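Long-range contacts in E2A dna-binding protein (Human adenovirus 5, PDB 2WB0), which binds single-stranded DNA and, by forming multimers, unwinds the template without ATP during strand-displacement replication of the viral genome: residues 95-100 and 216-221; 192-197 and 269-274; 200-205 and 260-265. All blocks are in the same frame, centred on the assembly; numbering follows the deposited sequence.

Overall arrangement
Contact 1, a two-stranded antiparallel sheet, is the most buried and lies nearest the chain's centre; the other two sit farther out, both on helix 189-206. Contact 2 sets the earlier part of that helix across strand 271-276 and is partly buried, whereas contact 3 pairs its later part with helix 261-268 at the surface. Backbone hydrogen bonds join the strands of contact 1. Contact 2 relies on methyl groups, ring faces and one bridging water, and contact 3 chiefly on alanine methyls. F196 and I273 of contact 2 pack against W98 and L217 of contact 1, while H269 of contact 2 touches A201 of contact 3.

Contact 1. Residues 95-100 and 216-221; sequences CALWLH and HLLMPL
A96 and W98 pair with M219 and L217 in a buried two-stranded antiparallel sheet of strands 95-99 and 216-220 near the centre of the chain. Each pair exchanges two backbone bonds: A96 N reaches M219 O at 2.8 Å, M219 N returns to A96 O, and W98 and L217 do the same. Between them L97 lies against L218 as a non-hydrogen-bonded pair. On the apolar face of W98, L217 and M219, M219 SD packs 3.6 Å from W98 CB and meets the ring obliquely in a Met-aromatic contact. L217 CD2 approaches W98 CE3 at 3.9 Å, a branched leucine end packing against the indole. A96 CB, a single methyl, lets L221 CG pack 4.0 Å away. The W98 side chain lies about 6 Å from that of C111, a ligand of one zinc ion. The other face carries L97, L99, H216 and L218; here L99 CD1 sits over one face of the H216 ring, 4.3 Å from its centroid, and L218 CD2 touches L97 CD1. Near the strand end L218 CD2 also reaches C95 CB at 3.6 Å, and helix 64-83 covers both residues. H100 ND1 bonds to C102 N, and its NE2 holds a water 2.9 Å away. The four cross-strand bonds satisfy N and O of A96, W98, L217 and M219 in a largely buried place, while L97 turns its backbone bonds to P327 and F329.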
loop_
_atom_site.group_PDB
_atom_site.type_symbol
_atom_site.label_atom_id
_atom_site.label_comp_id
_atom_site.label_asym_id
_atom_site.label_seq_id
_atom_site.Cartn_x
_atom_site.Cartn_y
_atom_site.Cartn_z
ATOM N N CYS A 95 6.173 -3.628 -2.886
ATOM C CA CYS A 95 5.938 -3.038 -1.581
ATOM C C CYS A 95 7.292 -2.721 -0.941
ATOM O O CYS A 95 8.358 -3.093 -1.506
ATOM C CB CYS A 95 5.228 -4.023 -0.633
ATOM S SG CYS A 95 3.591 -4.504 -1.048
ATOM N N ALA A 96 7.251 -2.010 0.199
ATOM C CA ALA A 96 8.425 -1.664 1.048
ATOM C C ALA A 96 7.955 -1.593 2.516
ATOM O O ALA A 96 6.761 -1.620 2.802
ATOM C CB ALA A 96 9.158 -0.322 0.615
ATOM N N LEU A 97 8.918 -1.594 3.427
ATOM C CA LEU A 97 8.693 -1.494 4.817
ATOM C C LEU A 97 9.157 -0.102 5.181
ATOM O O LEU A 97 10.389 0.170 5.077
ATOM C CB LEU A 97 9.632 -2.458 5.510
ATOM C CG LEU A 97 9.099 -3.876 5.679
ATOM C CD1 LEU A 97 7.770 -4.423 4.968
ATOM C CD2 LEU A 97 10.170 -4.939 5.961
ATOM N N TRP A 98 8.203 0.733 5.678
ATOM C CA TRP A 98 8.521 2.093 6.037
ATOM C C TRP A 98 8.555 2.218 7.571
ATOM O O TRP A 98 7.573 1.938 8.225
ATOM C CB TRP A 98 7.518 3.053 5.399
ATOM C CG TRP A 98 7.581 4.486 5.916
ATOM C CD1 TRP A 98 8.705 5.236 6.244
ATOM C CD2 TRP A 98 6.459 5.358 6.049
ATOM N NE1 TRP A 98 8.318 6.505 6.632
ATOM C CE2 TRP A 98 6.946 6.610 6.511
ATOM C CE3 TRP A 98 5.073 5.174 5.866
ATOM C CZ2 TRP A 98 6.093 7.659 6.868
ATOM C CZ3 TRP A 98 4.202 6.242 6.186
ATOM C CH2 TRP A 98 4.735 7.480 6.666
ATOM N N LEU A 99 9.703 2.632 8.133
ATOM C CA LEU A 99 9.834 2.804 9.580
ATOM C C LEU A 99 9.242 4.151 9.815
ATOM O O LEU A 99 9.952 5.171 9.714
ATOM C CB LEU A 99 11.327 2.807 10.002
ATOM C CG LEU A 99 11.570 3.086 11.519
ATOM C CD1 LEU A 99 10.923 2.007 12.324
ATOM C CD2 LEU A 99 13.123 3.079 11.770
ATOM N N HIS A 100 7.940 4.198 10.102
ATOM C CA HIS A 100 7.207 5.450 9.898
ATOM C C HIS A 100 7.364 6.457 11.021
ATOM O O HIS A 100 7.294 7.639 10.763
ATOM C CB HIS A 100 5.695 5.170 9.706
ATOM C CG HIS A 100 5.111 4.250 10.733
ATOM N ND1 HIS A 100 4.579 4.686 11.947
ATOM C CD2 HIS A 100 4.987 2.905 10.720
ATOM C CE1 HIS A 100 4.164 3.622 12.619
ATOM N NE2 HIS A 100 4.394 2.530 11.891
ATOM N N HIS A 216 7.470 -0.901 11.635
ATOM C CA HIS A 216 7.464 -0.805 10.156
ATOM C C HIS A 216 6.062 -0.889 9.566
ATOM O O HIS A 216 5.261 -1.714 9.991
ATOM C CB HIS A 216 8.314 -1.936 9.580
ATOM C CG HIS A 216 9.795 -1.703 9.723
ATOM N ND1 HIS A 216 10.496 -2.035 10.866
ATOM C CD2 HIS A 216 10.700 -1.186 8.858
ATOM C CE1 HIS A 216 11.765 -1.682 10.718
ATOM N NE2 HIS A 216 11.910 -1.150 9.513
ATOM N N LEU A 217 5.782 -0.104 8.514
ATOM C CA LEU A 217 4.510 -0.278 7.835
ATOM C C LEU A 217 4.814 -0.983 6.494
ATOM O O LEU A 217 5.600 -0.485 5.681
ATOM C CB LEU A 217 3.841 1.103 7.572
ATOM C CG LEU A 217 2.628 1.124 6.611
ATOM C CD1 LEU A 217 1.417 0.236 7.152
ATOM C CD2 LEU A 217 2.154 2.604 6.270
ATOM N N LEU A 218 4.135 -2.093 6.247
ATOM C CA LEU A 218 4.202 -2.710 4.953
ATOM C C LEU A 218 3.274 -1.910 4.071
ATOM O O LEU A 218 2.059 -1.823 4.348
ATOM C CB LEU A 218 3.597 -4.091 5.067
ATOM C CG LEU A 218 3.684 -5.162 4.005
ATOM C CD1 LEU A 218 2.543 -6.101 3.872
ATOM C CD2 LEU A 218 4.631 -5.079 2.786
ATOM N N MET A 219 3.834 -1.357 3.017
ATOM C CA MET A 219 3.092 -0.455 2.101
ATOM C C MET A 219 3.409 -0.767 0.671
ATOM O O MET A 219 4.545 -1.162 0.338
ATOM C CB MET A 219 3.435 1.009 2.426
ATOM C CG MET A 219 4.955 1.422 2.171
ATOM S SD MET A 219 5.245 3.143 2.660
ATOM C CE MET A 219 6.379 3.549 1.372
ATOM N N PRO A 220 2.456 -0.516 -0.237
ATOM C CA PRO A 220 2.797 -0.692 -1.641
ATOM C C PRO A 220 3.546 0.515 -2.213
ATOM O O PRO A 220 3.225 1.661 -1.847
ATOM C CB PRO A 220 1.418 -0.843 -2.322
ATOM C CG PRO A 220 0.513 0.073 -1.434
ATOM C CD PRO A 220 1.060 -0.072 -0.011
ATOM N N LEU A 221 4.496 0.229 -3.123
ATOM C CA LEU A 221 5.192 1.222 -3.918
ATOM C C LEU A 221 4.584 1.325 -5.294
ATOM O O LEU A 221 4.841 2.336 -6.003
ATOM C CB LEU A 221 6.671 0.890 -4.047
ATOM C CG LEU A 221 7.496 1.050 -2.792
ATOM C CD1 LEU A 221 8.920 0.882 -3.265
ATOM C CD2 LEU A 221 7.320 2.407 -2.161
HETATM O O HOH W 1 3.870 -0.214 12.587
#

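Contact 2. Residues 192-197 and 269-274; sequences AQVAFK and HPALIV
A195 and V194 lie on A271 where helix 189-206 crosses strand 271-276 nearly at a right angle, 87° between the segment axes, in a helix-on-sheet packing. A195 turns its methyl toward the strand and brings CB 3.7 Å from I273 CG1; so small a side chain lets the backbones come close, and A195 CA stands 3.3 Å from A271 O in a CA-H...O contact. V194 CG1, anti to its own backbone N (chi1 171°), reaches A271 CB at 3.6 Å and rests beside the ring of P270, the centre of an inverse gamma turn that leads into the strand. The strand is the middle one of an antiparallel three-stranded sheet, between 242-246 and 297-299. The helix segment belongs to one zinc-binding region of the family and the strand segment to the other. I273 CD1 sits over one face of the F196 ring, 3.7 Å from its centroid, a CH-pi contact that uses the flat aromatic surface. K197 CB lies likewise over the H269 ring, 3.7 Å from that centroid, while K197 NZ leads away to a salt bridge with E106. One water donates to A195 O at 2.8 Å and accepts from I273 N at 3.0 Å, linking the two backbones.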
loop_
_atom_site.group_PDB
_atom_site.type_symbol
_atom_site.label_atom_id
_atom_site.label_comp_id
_atom_site.label_asym_id
_atom_site.label_seq_id
_atom_site.Cartn_x
_atom_site.Cartn_y
_atom_site.Cartn_z
ATOM N N ALA A 192 -5.102 10.665 11.182
ATOM C CA ALA A 192 -3.944 9.951 10.644
ATOM C C ALA A 192 -3.235 9.231 11.763
ATOM O O ALA A 192 -2.860 8.065 11.600
ATOM C CB ALA A 192 -2.960 10.871 9.936
ATOM N N GLN A 193 -3.011 9.914 12.890
ATOM C CA GLN A 193 -2.258 9.228 13.911
ATOM C C GLN A 193 -3.053 8.035 14.448
ATOM O O GLN A 193 -2.496 6.995 14.699
ATOM C CB GLN A 193 -1.788 10.118 15.052
ATOM C CG GLN A 193 -0.846 9.274 16.026
ATOM C CD GLN A 193 0.062 10.160 16.906
ATOM O OE1 GLN A 193 1.312 10.230 16.715
ATOM N NE2 GLN A 193 -0.561 10.830 17.883
ATOM N N VAL A 194 -4.349 8.176 14.606
ATOM C CA VAL A 194 -5.151 6.984 15.006
ATOM C C VAL A 194 -4.869 5.793 14.085
ATOM O O VAL A 194 -4.649 4.692 14.560
ATOM C CB VAL A 194 -6.638 7.315 15.009
ATOM C CG1 VAL A 194 -7.455 6.015 15.199
ATOM C CG2 VAL A 194 -6.964 8.260 16.151
ATOM N N ALA A 195 -4.853 6.003 12.755
ATOM C CA ALA A 195 -4.615 4.889 11.786
ATOM C C ALA A 195 -3.212 4.259 11.868
ATOM O O ALA A 195 -3.017 3.019 11.646
ATOM C CB ALA A 195 -4.862 5.418 10.340
ATOM N N PHE A 196 -2.210 5.087 12.130
ATOM C CA PHE A 196 -0.892 4.517 12.406
ATOM C C PHE A 196 -0.833 3.751 13.737
ATOM O O PHE A 196 -0.161 2.733 13.830
ATOM C CB PHE A 196 0.225 5.567 12.327
ATOM C CG PHE A 196 0.584 5.996 10.868
ATOM C CD1 PHE A 196 1.538 5.316 10.130
ATOM C CD2 PHE A 196 -0.027 7.086 10.308
ATOM C CE1 PHE A 196 1.889 5.709 8.853
ATOM C CE2 PHE A 196 0.299 7.500 8.977
ATOM C CZ PHE A 196 1.282 6.775 8.266
ATOM N N LYS A 197 -1.544 4.241 14.751
ATOM C CA LYS A 197 -1.585 3.488 16.019
ATOM C C LYS A 197 -2.265 2.148 15.803
ATOM O O LYS A 197 -1.908 1.143 16.447
ATOM C CB LYS A 197 -2.356 4.285 17.091
ATOM C CG LYS A 197 -1.446 5.379 17.736
ATOM C CD LYS A 197 -2.233 6.172 18.821
ATOM C CE LYS A 197 -1.305 6.942 19.769
ATOM N NZ LYS A 197 -2.041 8.084 20.392
ATOM N N HIS A 269 -8.262 1.994 18.234
ATOM C CA HIS A 269 -7.834 3.007 17.295
ATOM C C HIS A 269 -8.674 2.923 16.017
ATOM O O HIS A 269 -8.236 2.391 15.017
ATOM C CB HIS A 269 -6.341 2.769 16.986
ATOM C CG HIS A 269 -5.519 2.602 18.216
ATOM N ND1 HIS A 269 -5.237 3.661 19.077
ATOM C CD2 HIS A 269 -4.942 1.507 18.751
ATOM C CE1 HIS A 269 -4.465 3.215 20.053
ATOM N NE2 HIS A 269 -4.286 1.917 19.889
ATOM N N PRO A 270 -9.874 3.512 16.039
ATOM C CA PRO A 270 -10.871 3.241 14.975
ATOM C C PRO A 270 -10.626 4.039 13.712
ATOM O O PRO A 270 -11.505 4.768 13.283
ATOM C CB PRO A 270 -12.180 3.669 15.641
ATOM C CG PRO A 270 -11.744 4.814 16.542
ATOM C CD PRO A 270 -10.431 4.368 17.108
ATOM N N ALA A 271 -9.479 3.821 13.049
ATOM C CA ALA A 271 -9.225 4.405 11.705
ATOM C C ALA A 271 -8.192 3.494 11.047
ATOM O O ALA A 271 -7.327 2.935 11.742
ATOM C CB ALA A 271 -8.661 5.872 11.766
ATOM N N LEU A 272 -8.349 3.261 9.743
ATOM C CA LEU A 272 -7.414 2.442 8.989
ATOM C C LEU A 272 -6.613 3.301 8.007
ATOM O O LEU A 272 -7.142 4.223 7.408
ATOM C CB LEU A 272 -8.190 1.421 8.144
ATOM C CG LEU A 272 -8.483 0.066 8.793
ATOM C CD1 LEU A 272 -8.307 -0.124 10.309
ATOM C CD2 LEU A 272 -9.361 -0.901 8.063
ATOM N N ILE A 273 -5.350 2.927 7.809
ATOM C CA ILE A 273 -4.564 3.491 6.698
ATOM C C ILE A 273 -5.097 2.754 5.454
ATOM O O ILE A 273 -5.176 1.521 5.430
ATOM C CB ILE A 273 -3.054 3.108 6.861
ATOM C CG1 ILE A 273 -2.455 3.853 8.060
ATOM C CG2 ILE A 273 -2.275 3.271 5.457
ATOM C CD1 ILE A 273 -0.982 3.461 8.432
ATOM N N VAL A 274 -5.412 3.501 4.407
ATOM C CA VAL A 274 -5.853 2.897 3.202
ATOM C C VAL A 274 -4.979 3.369 2.018
ATOM O O VAL A 274 -4.795 4.574 1.842
ATOM C CB VAL A 274 -7.322 3.290 2.905
ATOM C CG1 VAL A 274 -7.762 2.711 1.580
ATOM C CG2 VAL A 274 -8.277 2.835 4.045
HETATM O O HOH W 2 -4.218 1.167 9.959
#

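Contact 3. Residues 200-205 and 260-265; sequences KAFMQA and DKSVLA
A201 and A265 meet in an antiparallel helix pair formed by helices 189-206 and 261-268, whose segment axes come within 8.0 Å of each other at 174°. Alanines make so close an approach possible: A201 CB touches A265 CB at 3.5 Å, and A265 CB also lies 3.5 Å from the backbone N of F202, a methyl resting on the neighbouring helix's main chain. About a turn along, A205 CB meets K261 CB at 3.5 Å and packs near the backbone N of S262. K261 CB points toward helix 189-206, while the end of the side chain leads away, as suits a lysine at an exposed place. No hydrogen bond crosses between the segments, so van der Waals contacts do the work: alanine methyls against each other, K261 CB and backbone, and the F202 ring against S262. D260 holds the N-cap position of the helix that starts at K261, a place that suits an aspartate, although the bond from V263 N to D260 OD1 is doubtful because OD1 is poorly placed. F202 supplies the aromatic group of the contact and is also packed on P301 of helix 300-315. Its CG is anti to the backbone N (chi1 -172°); S262 O lies at the edge of the F202 ring, near its plane, 3.6 Å from CD1, and S262 CB is 3.9 Å from F202 CE1.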
loop_
_atom_site.group_PDB
_atom_site.type_symbol
_atom_site.label_atom_id
_atom_site.label_comp_id
_atom_site.label_asym_id
_atom_site.label_seq_id
_atom_site.Cartn_x
_atom_site.Cartn_y
_atom_site.Cartn_z
ATOM N N LYS A 200 0.113 -0.413 14.024
ATOM C CA LYS A 200 1.113 -0.819 14.997
ATOM C C LYS A 200 0.507 -1.780 16.040
ATOM O O LYS A 200 1.054 -2.855 16.280
ATOM C CB LYS A 200 1.770 0.378 15.611
ATOM C CG LYS A 200 2.724 0.008 16.765
ATOM C CD LYS A 200 3.476 1.296 17.207
ATOM C CE LYS A 200 3.944 1.153 18.660
ATOM N NZ LYS A 200 4.350 2.492 19.277
ATOM N N ALA A 201 -0.698 -1.506 16.514
ATOM C CA ALA A 201 -1.368 -2.441 17.430
ATOM C C ALA A 201 -1.781 -3.769 16.786
ATOM O O ALA A 201 -1.839 -4.838 17.432
ATOM C CB ALA A 201 -2.658 -1.747 18.102
ATOM N N PHE A 202 -2.191 -3.700 15.528
ATOM C CA PHE A 202 -2.603 -4.882 14.811
ATOM C C PHE A 202 -1.384 -5.808 14.693
ATOM O O PHE A 202 -1.470 -7.028 14.903
ATOM C CB PHE A 202 -3.111 -4.412 13.416
ATOM C CG PHE A 202 -3.747 -5.474 12.598
ATOM C CD1 PHE A 202 -5.081 -5.849 12.827
ATOM C CD2 PHE A 202 -3.062 -6.067 11.552
ATOM C CE1 PHE A 202 -5.658 -6.803 12.128
ATOM C CE2 PHE A 202 -3.665 -7.062 10.795
ATOM C CZ PHE A 202 -4.967 -7.423 11.065
ATOM N N MET A 203 -0.243 -5.204 14.371
ATOM C CA MET A 203 1.005 -5.978 14.211
ATOM C C MET A 203 1.444 -6.566 15.572
ATOM O O MET A 203 1.914 -7.690 15.607
ATOM C CB MET A 203 2.095 -5.068 13.626
ATOM C CG MET A 203 1.763 -4.823 12.052
ATOM S SD MET A 203 2.878 -3.593 11.468
ATOM C CE MET A 203 4.423 -4.595 11.385
ATOM N N GLN A 204 1.335 -5.771 16.644
ATOM C CA GLN A 204 1.690 -6.235 18.008
ATOM C C GLN A 204 0.779 -7.432 18.373
ATOM O O GLN A 204 1.219 -8.381 18.998
ATOM C CB GLN A 204 1.583 -5.096 19.065
ATOM C CG GLN A 204 2.639 -3.995 19.013
ATOM C CD GLN A 204 2.297 -2.748 19.854
ATOM O OE1 GLN A 204 3.188 -2.140 20.449
ATOM N NE2 GLN A 204 1.004 -2.332 19.866
ATOM N N ALA A 205 -0.471 -7.424 17.934
ATOM C CA ALA A 205 -1.358 -8.553 18.236
ATOM C C ALA A 205 -1.038 -9.786 17.399
ATOM O O ALA A 205 -1.252 -10.934 17.835
ATOM C CB ALA A 205 -2.801 -8.183 18.030
ATOM N N ASP A 260 -10.272 -10.830 20.778
ATOM C CA ASP A 260 -9.303 -10.889 19.686
ATOM C C ASP A 260 -8.449 -9.592 19.760
ATOM O O ASP A 260 -8.945 -8.462 19.556
ATOM C CB ASP A 260 -9.991 -11.171 18.352
ATOM C CG ASP A 260 -9.003 -11.225 17.161
ATOM O OD1 ASP A 260 -8.007 -10.447 17.167
ATOM O OD2 ASP A 260 -9.230 -12.021 16.231
ATOM N N LYS A 261 -7.175 -9.732 20.096
ATOM C CA LYS A 261 -6.329 -8.505 20.172
ATOM C C LYS A 261 -6.238 -7.692 18.839
ATOM O O LYS A 261 -6.083 -6.454 18.880
ATOM C CB LYS A 261 -4.924 -8.764 20.772
ATOM C CG LYS A 261 -4.913 -9.394 22.211
ATOM C CD LYS A 261 -6.077 -8.866 23.045
ATOM C CE LYS A 261 -6.054 -9.358 24.543
ATOM N NZ LYS A 261 -4.948 -8.813 25.442
ATOM N N SER A 262 -6.334 -8.393 17.702
ATOM C CA SER A 262 -6.366 -7.811 16.312
ATOM C C SER A 262 -7.508 -6.893 16.197
ATOM O O SER A 262 -7.405 -5.763 15.606
ATOM C CB SER A 262 -6.756 -8.898 15.268
ATOM O OG SER A 262 -5.631 -9.591 15.065
ATOM N N VAL A 263 -8.645 -7.418 16.648
ATOM C CA VAL A 263 -9.893 -6.672 16.582
ATOM C C VAL A 263 -9.849 -5.463 17.509
ATOM O O VAL A 263 -10.276 -4.341 17.138
ATOM C CB VAL A 263 -11.126 -7.595 16.842
ATOM C CG1 VAL A 263 -12.384 -6.764 16.766
ATOM C CG2 VAL A 263 -11.143 -8.742 15.813
ATOM N N LEU A 264 -9.295 -5.652 18.702
ATOM C CA LEU A 264 -9.201 -4.569 19.677
ATOM C C LEU A 264 -8.320 -3.420 19.150
ATOM O O LEU A 264 -8.495 -2.204 19.511
ATOM C CB LEU A 264 -8.597 -5.105 20.989
ATOM C CG LEU A 264 -9.478 -5.480 22.206
ATOM C CD1 LEU A 264 -10.964 -5.206 22.204
ATOM C CD2 LEU A 264 -9.087 -6.804 22.831
ATOM N N ALA A 265 -7.339 -3.773 18.323
ATOM C CA ALA A 265 -6.539 -2.688 17.704
ATOM C C ALA A 265 -7.421 -1.666 17.010
ATOM O O ALA A 265 -7.198 -0.434 17.158
ATOM C CB ALA A 265 -5.491 -3.267 16.693
#